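Local atomic coordinates of acyl-coenzyme A oxidase 1 (Yarrowia lipolytica, PDB entry 5Y9D), a protein that catalyses the FAD-dependent oxidation of acyl-CoA to trans-2-enoyl-CoA in peroxisomal beta-oxidation, passing the electrons to oxygen to form hydrogen peroxide. Residues D46-N49 and F50-G54; Q639-G642 and L643-A646. One frame throughout, in Å; residues are numbered along the deposited sequence.

Contact 1 (D46-N49 and F50-G54)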
loop_
_atom_site.group_PDB
_atom_site.type_symbol
_atom_site.label_atom_id
_atom_site.label_comp_id
_atom_site.label_asym_id
_atom_site.label_seq_id
_atom_site.Cartn_x
_atom_site.Cartn_y
_atom_site.Cartn_z
ATOM N N ASP A 46 -9.086 -15.100 -28.625
ATOM C CA ASP A 46 -7.933 -14.740 -29.438
ATOM C C ASP A 46 -6.963 -13.871 -28.589
ATOM O O ASP A 46 -5.754 -14.075 -28.632
ATOM C CB ASP A 46 -8.331 -14.030 -30.741
ATOM C CG ASP A 46 -9.009 -14.953 -31.774
ATOM O OD1 ASP A 46 -8.783 -16.182 -31.808
ATOM O OD2 ASP A 46 -9.762 -14.418 -32.602
ATOM N N VAL A 47 -7.485 -12.916 -27.818
ATOM C CA VAL A 47 -6.638 -12.131 -26.908
ATOM C C VAL A 47 -6.035 -13.017 -25.807
ATOM O O VAL A 47 -4.871 -12.864 -25.476
ATOM C CB VAL A 47 -7.375 -10.951 -26.237
ATOM C CG1 VAL A 47 -6.383 -10.083 -25.477
ATOM C CG2 VAL A 47 -8.084 -10.102 -27.271
ATOM N N THR A 48 -6.830 -13.937 -25.259
ATOM C CA THR A 48 -6.360 -14.882 -24.236
ATOM C C THR A 48 -5.172 -15.705 -24.786
ATOM O O THR A 48 -4.163 -15.860 -24.122
ATOM C CB THR A 48 -7.523 -15.797 -23.736
ATOM O OG1 THR A 48 -8.627 -14.991 -23.283
ATOM C CG2 THR A 48 -7.082 -16.646 -22.576
ATOM N N ASN A 49 -5.291 -16.157 -26.027
ATOM C CA ASN A 49 -4.226 -16.879 -26.748
ATOM C C ASN A 49 -3.004 -16.024 -27.012
ATOM O O ASN A 49 -1.881 -16.477 -26.881
ATOM C CB ASN A 49 -4.781 -17.441 -28.053
ATOM C CG ASN A 49 -5.737 -18.586 -27.807
ATOM O OD1 ASN A 49 -5.762 -19.177 -26.706
ATOM N ND2 ASN A 49 -6.532 -18.923 -28.818
ATOM N N PHE A 50 -3.226 -14.768 -27.336
ATOM C CA PHE A 50 -2.130 -13.843 -27.458
ATOM C C PHE A 50 -1.375 -13.673 -26.142
ATOM O O PHE A 50 -0.155 -13.599 -26.134
ATOM C CB PHE A 50 -2.667 -12.501 -27.907
ATOM C CG PHE A 50 -1.689 -11.404 -27.796
ATOM C CD1 PHE A 50 -0.813 -11.151 -28.826
ATOM C CD2 PHE A 50 -1.646 -10.618 -26.659
ATOM C CE1 PHE A 50 0.099 -10.114 -28.730
ATOM C CE2 PHE A 50 -0.718 -9.598 -26.543
ATOM C CZ PHE A 50 0.150 -9.340 -27.587
ATOM N N LEU A 51 -2.101 -13.582 -25.028
ATOM C CA LEU A 51 -1.464 -13.452 -23.721
ATOM C C LEU A 51 -0.742 -14.709 -23.280
ATOM O O LEU A 51 0.268 -14.618 -22.622
ATOM C CB LEU A 51 -2.472 -13.062 -22.657
ATOM C CG LEU A 51 -2.960 -11.630 -22.707
ATOM C CD1 LEU A 51 -4.139 -11.474 -21.770
ATOM C CD2 LEU A 51 -1.831 -10.681 -22.322
ATOM N N ASN A 52 -1.221 -15.878 -23.658
ATOM C CA ASN A 52 -0.577 -17.113 -23.209
ATOM C C ASN A 52 0.474 -17.678 -24.153
ATOM O O ASN A 52 1.134 -18.647 -23.801
ATOM C CB ASN A 52 -1.636 -18.190 -22.964
ATOM C CG ASN A 52 -2.514 -17.864 -21.796
ATOM O OD1 ASN A 52 -2.047 -17.267 -20.846
ATOM N ND2 ASN A 52 -3.800 -18.237 -21.862
ATOM N N GLY A 53 0.627 -17.100 -25.345
ATOM C CA GLY A 53 1.571 -17.624 -26.341
ATOM C C GLY A 53 1.025 -18.805 -27.127
ATOM O O GLY A 53 1.752 -19.743 -27.379
ATOM N N GLY A 54 -0.260 -18.759 -27.496
ATOM C CA GLY A 54 -0.898 -19.755 -28.349
ATOM C C GLY A 54 -2.023 -20.546 -27.684
ATOM O O GLY A 54 -2.076 -20.625 -26.456
#

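Contact 2 (Q639-G642 and L643-A646)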
loop_
_atom_site.group_PDB
_atom_site.type_symbol
_atom_site.label_atom_id
_atom_site.label_comp_id
_atom_site.label_asym_id
_atom_site.label_seq_id
_atom_site.Cartn_x
_atom_site.Cartn_y
_atom_site.Cartn_z
ATOM N N GLN A 639 -13.948 -1.318 -24.843
ATOM C CA GLN A 639 -13.694 -2.762 -24.866
ATOM C C GLN A 639 -13.210 -3.372 -23.523
ATOM O O GLN A 639 -12.698 -4.488 -23.521
ATOM C CB GLN A 639 -12.632 -3.091 -25.933
ATOM C CG GLN A 639 -12.950 -2.728 -27.386
ATOM C CD GLN A 639 -14.043 -3.598 -27.994
ATOM O OE1 GLN A 639 -13.835 -4.790 -28.302
ATOM N NE2 GLN A 639 -15.223 -2.999 -28.187
ATOM N N VAL A 640 -13.356 -2.670 -22.395
ATOM C CA VAL A 640 -12.744 -3.139 -21.160
ATOM C C VAL A 640 -13.139 -4.540 -20.770
ATOM O O VAL A 640 -12.288 -5.289 -20.213
ATOM C CB VAL A 640 -13.049 -2.286 -19.927
ATOM C CG1 VAL A 640 -12.037 -1.177 -19.815
ATOM C CG2 VAL A 640 -14.489 -1.767 -19.899
ATOM N N ILE A 641 -14.403 -4.862 -20.990
ATOM C CA ILE A 641 -14.945 -6.160 -20.666
ATOM C C ILE A 641 -14.286 -7.241 -21.494
ATOM O O ILE A 641 -14.034 -8.315 -20.999
ATOM C CB ILE A 641 -16.472 -6.194 -20.791
ATOM C CG1 ILE A 641 -17.093 -5.207 -19.818
ATOM C CG2 ILE A 641 -17.003 -7.569 -20.471
ATOM C CD1 ILE A 641 -16.591 -5.364 -18.406
ATOM N N GLY A 642 -14.023 -6.965 -22.760
ATOM C CA GLY A 642 -13.310 -7.919 -23.573
ATOM C C GLY A 642 -11.895 -8.206 -23.124
ATOM O O GLY A 642 -11.532 -9.347 -23.017
ATOM N N LEU A 643 -11.111 -7.186 -22.811
ATOM C CA LEU A 643 -9.726 -7.376 -22.360
ATOM C C LEU A 643 -9.563 -8.070 -20.991
ATOM O O LEU A 643 -8.734 -9.011 -20.772
ATOM C CB LEU A 643 -9.016 -6.030 -22.412
ATOM C CG LEU A 643 -9.347 -5.313 -23.721
ATOM C CD1 LEU A 643 -9.146 -3.817 -23.642
ATOM C CD2 LEU A 643 -8.570 -5.891 -24.886
ATOM N N THR A 644 -10.410 -7.629 -20.082
ATOM C CA THR A 644 -10.516 -8.251 -18.792
ATOM C C THR A 644 -11.023 -9.685 -18.916
ATOM O O THR A 644 -10.577 -10.551 -18.203
ATOM C CB THR A 644 -11.312 -7.377 -17.807
ATOM O OG1 THR A 644 -12.511 -6.913 -18.417
ATOM C CG2 THR A 644 -10.504 -6.182 -17.450
ATOM N N ASP A 645 -11.960 -9.918 -19.826
ATOM C CA ASP A 645 -12.510 -11.242 -20.077
ATOM C C ASP A 645 -11.396 -12.114 -20.617
ATOM O O ASP A 645 -11.329 -13.304 -20.377
ATOM C CB ASP A 645 -13.677 -11.171 -21.065
ATOM C CG ASP A 645 -15.013 -10.882 -20.391
ATOM O OD1 ASP A 645 -15.098 -10.910 -19.159
ATOM O OD2 ASP A 645 -15.988 -10.617 -21.103
ATOM N N ALA A 646 -10.543 -11.453 -21.381
ATOM C CA ALA A 646 -9.405 -11.989 -22.101
ATOM C C ALA A 646 -8.391 -12.570 -21.155
ATOM O O ALA A 646 -7.637 -13.453 -21.533
ATOM C CB ALA A 646 -8.766 -10.912 -22.946
#

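Contact 1 (D46-N49 and F50-G54)
Thr48 and Asn52 lie side by side one helical turn apart and point the same way. The methyl CG2 of Thr48 meets the amide nitrogen ND2 of Asn52 at 3.7 Å. That methyl is anti to the Thr48 backbone N, which leaves OG1 beside the N, where its one proton can serve Val44 O or Ala646 O. Asn52 ND2 is bonded to Thr58 OG1, and Asn49 OD1 uses the same hydroxyl oxygen, which ties both amides to helix 55-70. Replacing Asn52 by an alanine would remove the amide, and Thr58 would probably lose one of its two amide partners, with a gap beside the Thr48 methyl. The helix ends here in a glycine C-cap with the 6→1 bond of a Schellman motif. Gly53 turns out of the helix with positive phi, and Gly54 N bonds to Asn49 O at 2.9 Å in a nearly straight 169° bond. Phe50 and Leu51 flank Val47 O. This oxygen accepts Leu51 N at 2.9 Å, and Leu51 CG sits 3.6 Å from it. Phe50, one residue before Leu51, brings its CB to 3.3 Å from Val47 O, and that oxygen lies at the ring edge, near the ring plane. With CG anti to its backbone N (chi1 168°), the Phe50 ring leads away from residues 46-49 and packs on Met373 of helix 355-391. Leu51 packs on Tyr369 of the same helix.

Contact 2 (Q639-G642 and L643-A646)
This is a local contact along one short helix, 640-646, where Leu643 folds back on Gln639 and Thr644 on Val640. The helix is buried, with helices 28-38, 306-334 and 355-391 around it. Gln639 is the N-cap residue, and its carbonyl O takes Leu643 N at 3.2 Å, nearly along the C=O axis. Leu643 CG stands 3.5 Å from Gln639 O, and Leu643 CD1 lies 4.2 Å from Gln639 CB. The Gln639 amide turns elsewhere, to Gln41 N and Lys39 O. The placing of Asp645 against Ile641 O is doubtful. The Asp645 carboxylate forms salt bridges with Arg37 and Arg332, which probably favour the charged state. Val640 O accepts Thr644 N at 3.0 Å and also the Thr644 hydroxyl OG1. With chi1 at 47°, OG1 sits between the backbone N and the carbonyl carbon, which swings it back over the preceding turn. The hydroxyl bond is modelled very short, so its exact length is doubtful. If the bond is as modelled, it is the familiar helix arrangement in which a threonine hydroxyl is satisfied by the i-4 carbonyl that also accepts its own backbone N.

In the fold
Contact 1 comes early in the chain, at the end of helix 44-52, and contact 2 late, in helix 640-646. They belong to different parts of the sequence, the N-terminal and the C-terminal regions of the acyl-CoA oxidase, yet their centres are about 13 Å apart. They meet directly. Thr48 OG1 approaches Ala646 O at 2.5 Å, a probable hydrogen bond, and Val47 CB packs on Ala646 CB at 3.6 Å. Helix 355-391 serves both: its Tyr369 touches Val47, Leu51 and Ala646. The two short helices thus join distant parts of the sequence within one helical region of the subunit. Both lie away from the FAD pocket.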